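Local coordinates for single-stranded DNA-binding protein WHY3, chloroplastic (Arabidopsis thaliana, PDB 4KOQ) that binds single-stranded DNA, keeping the plastid genome stable by preventing illegitimate recombination and, in the nucleus, mediating transcriptional repression of a kinesin gene, at residues A[45-50]-A[149-154]. Residues are numbered along the deposited sequence; the frame is centred on the assembly and turned at random.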
loop_
_atom_site.group_PDB
_atom_site.type_symbol
_atom_site.label_atom_id
_atom_site.label_comp_id
_atom_site.label_asym_id
_atom_site.label_seq_id
_atom_site.Cartn_x
_atom_site.Cartn_y
_atom_site.Cartn_z
ATOM N N GLY A 45 6.454 -0.596 -17.543
ATOM C CA GLY A 45 5.053 -0.778 -17.786
ATOM C C GLY A 45 4.327 0.544 -17.871
ATOM O O GLY A 45 4.905 1.596 -17.621
ATOM N N PHE A 46 3.049 0.496 -18.226
ATOM C CA PHE A 46 2.249 1.734 -18.318
ATOM C C PHE A 46 0.792 1.339 -18.229
ATOM O O PHE A 46 0.474 0.148 -18.142
ATOM C CB PHE A 46 2.518 2.486 -19.633
ATOM C CG PHE A 46 2.192 1.689 -20.879
ATOM C CD1 PHE A 46 3.102 0.772 -21.373
ATOM C CD2 PHE A 46 1.000 1.871 -21.564
ATOM C CE1 PHE A 46 2.812 0.025 -22.526
ATOM C CE2 PHE A 46 0.710 1.131 -22.718
ATOM C CZ PHE A 46 1.629 0.204 -23.189
ATOM N N LEU A 47 -0.093 2.339 -18.236
ATOM C CA LEU A 47 -1.513 2.098 -18.249
ATOM C C LEU A 47 -2.094 2.596 -19.565
ATOM O O LEU A 47 -1.808 3.724 -20.007
ATOM C CB LEU A 47 -2.215 2.877 -17.106
ATOM C CG LEU A 47 -1.824 2.438 -15.688
ATOM C CD1 LEU A 47 -2.584 3.208 -14.625
ATOM C CD2 LEU A 47 -2.002 0.955 -15.462
ATOM N N LEU A 48 -2.924 1.775 -20.175
ATOM C CA LEU A 48 -3.605 2.138 -21.402
ATOM C C LEU A 48 -5.029 2.588 -21.091
ATOM O O LEU A 48 -5.849 1.821 -20.576
ATOM C CB LEU A 48 -3.694 0.927 -22.342
ATOM C CG LEU A 48 -4.329 1.221 -23.711
ATOM C CD1 LEU A 48 -3.566 2.321 -24.421
ATOM C CD2 LEU A 48 -4.388 -0.034 -24.568
ATOM N N LEU A 49 -5.305 3.835 -21.419
ATOM C CA LEU A 49 -6.620 4.422 -21.251
ATOM C C LEU A 49 -7.351 4.437 -22.583
ATOM O O LEU A 49 -6.796 4.903 -23.562
ATOM C CB LEU A 49 -6.492 5.879 -20.830
ATOM C CG LEU A 49 -5.578 6.278 -19.672
ATOM C CD1 LEU A 49 -5.967 7.661 -19.150
ATOM C CD2 LEU A 49 -5.594 5.312 -18.579
ATOM N N GLN A 50 -8.585 3.939 -22.598
ATOM C CA GLN A 50 -9.419 3.938 -23.805
ATOM C C GLN A 50 -10.694 4.690 -23.530
ATOM O O GLN A 50 -11.421 4.344 -22.610
ATOM C CB GLN A 50 -9.731 2.500 -24.210
ATOM C CG GLN A 50 -8.453 1.643 -24.331
ATOM C CD GLN A 50 -8.701 0.282 -25.004
ATOM O OE1 GLN A 50 -9.335 0.191 -26.061
ATOM N NE2 GLN A 50 -8.199 -0.765 -24.391
ATOM N N SER A 149 -5.943 4.332 -5.456
ATOM C CA SER A 149 -5.536 3.083 -4.839
ATOM C C SER A 149 -4.916 2.115 -5.850
ATOM O O SER A 149 -3.839 1.554 -5.603
ATOM C CB SER A 149 -6.707 2.450 -4.078
ATOM O OG SER A 149 -6.466 1.105 -3.676
ATOM N N ALA A 150 -5.580 1.937 -7.010
ATOM C CA ALA A 150 -5.106 1.028 -8.039
ATOM C C ALA A 150 -3.768 1.500 -8.623
ATOM O O ALA A 150 -2.899 0.683 -8.909
ATOM C CB ALA A 150 -6.146 0.902 -9.164
ATOM N N PHE A 151 -3.622 2.818 -8.801
ATOM C CA PHE A 151 -2.396 3.402 -9.363
ATOM C C PHE A 151 -1.209 3.232 -8.395
ATOM O O PHE A 151 -0.083 2.863 -8.797
ATOM C CB PHE A 151 -2.570 4.908 -9.682
ATOM C CG PHE A 151 -3.490 5.227 -10.845
ATOM C CD1 PHE A 151 -4.100 4.240 -11.591
ATOM C CD2 PHE A 151 -3.716 6.545 -11.205
ATOM C CE1 PHE A 151 -4.928 4.561 -12.654
ATOM C CE2 PHE A 151 -4.560 6.850 -12.277
ATOM C CZ PHE A 151 -5.143 5.876 -12.980
ATOM N N ASN A 152 -1.434 3.514 -7.123
ATOM C CA ASN A 152 -0.384 3.278 -6.129
ATOM C C ASN A 152 -0.012 1.800 -6.034
ATOM O O ASN A 152 1.158 1.446 -5.877
ATOM C CB ASN A 152 -0.775 3.840 -4.769
ATOM C CG ASN A 152 -0.415 5.282 -4.627
ATOM O OD1 ASN A 152 0.684 5.687 -4.992
ATOM N ND2 ASN A 152 -1.337 6.082 -4.092
ATOM N N PHE A 153 -0.993 0.925 -6.126
ATOM C CA PHE A 153 -0.734 -0.503 -6.190
ATOM C C PHE A 153 0.161 -0.885 -7.376
ATOM O O PHE A 153 1.104 -1.690 -7.252
ATOM C CB PHE A 153 -2.037 -1.287 -6.251
ATOM C CG PHE A 153 -1.870 -2.698 -6.685
ATOM C CD1 PHE A 153 -1.516 -3.677 -5.757
ATOM C CD2 PHE A 153 -2.041 -3.074 -8.000
ATOM C CE1 PHE A 153 -1.342 -4.972 -6.149
ATOM C CE2 PHE A 153 -1.854 -4.398 -8.385
ATOM C CZ PHE A 153 -1.499 -5.337 -7.455
ATOM N N VAL A 154 -0.156 -0.352 -8.544
ATOM C CA VAL A 154 0.435 -0.872 -9.762
ATOM C C VAL A 154 1.816 -0.302 -10.035
ATOM O O VAL A 154 2.617 -0.928 -10.722
ATOM C CB VAL A 154 -0.523 -0.680 -10.967
ATOM C CG1 VAL A 154 -0.430 0.702 -11.522
ATOM C CG2 VAL A 154 -0.250 -1.740 -12.003
#
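L47 sends the two methyl ends of its forked side chain to two residues that lie three apart on the helix, F151 and V154. CD1 of L47 meets the F151 ring obliquely, 3.3 Å from F151 CE1 and 3.5 Å from F151 CD1, while CD2 of L47 reaches V154 CG1 at 4.2 Å, a looser touch. A leucine suits this place because its branch lies one carbon beyond CB: CB already points to the helix, and with CG anti to the carbonyl carbon (chi1 -65°) the two methyls are divided between the partners. The CB of F151 does not itself point at the strand, yet its side chain is long enough to bring the flat ring to the leucine, the two side chains crossing at a slant. V154 faces the strand directly and needs only a short branched side chain, nearly one turn further along. The backbones stay apart, with the CA atoms of L47 and F151 9.0 Å from each other, and the contact is wholly apolar and buried, as expected where a helix packs on a sheet in a hydrophobic core. Within the Whirly fold it joins strand 39-56, held between strands 20-33 and 59-70, to helix 141-158. I75 of helix 72-79 touches both L47 and F151, and V154 also packs on F164 of a second subunit of the homotetramer.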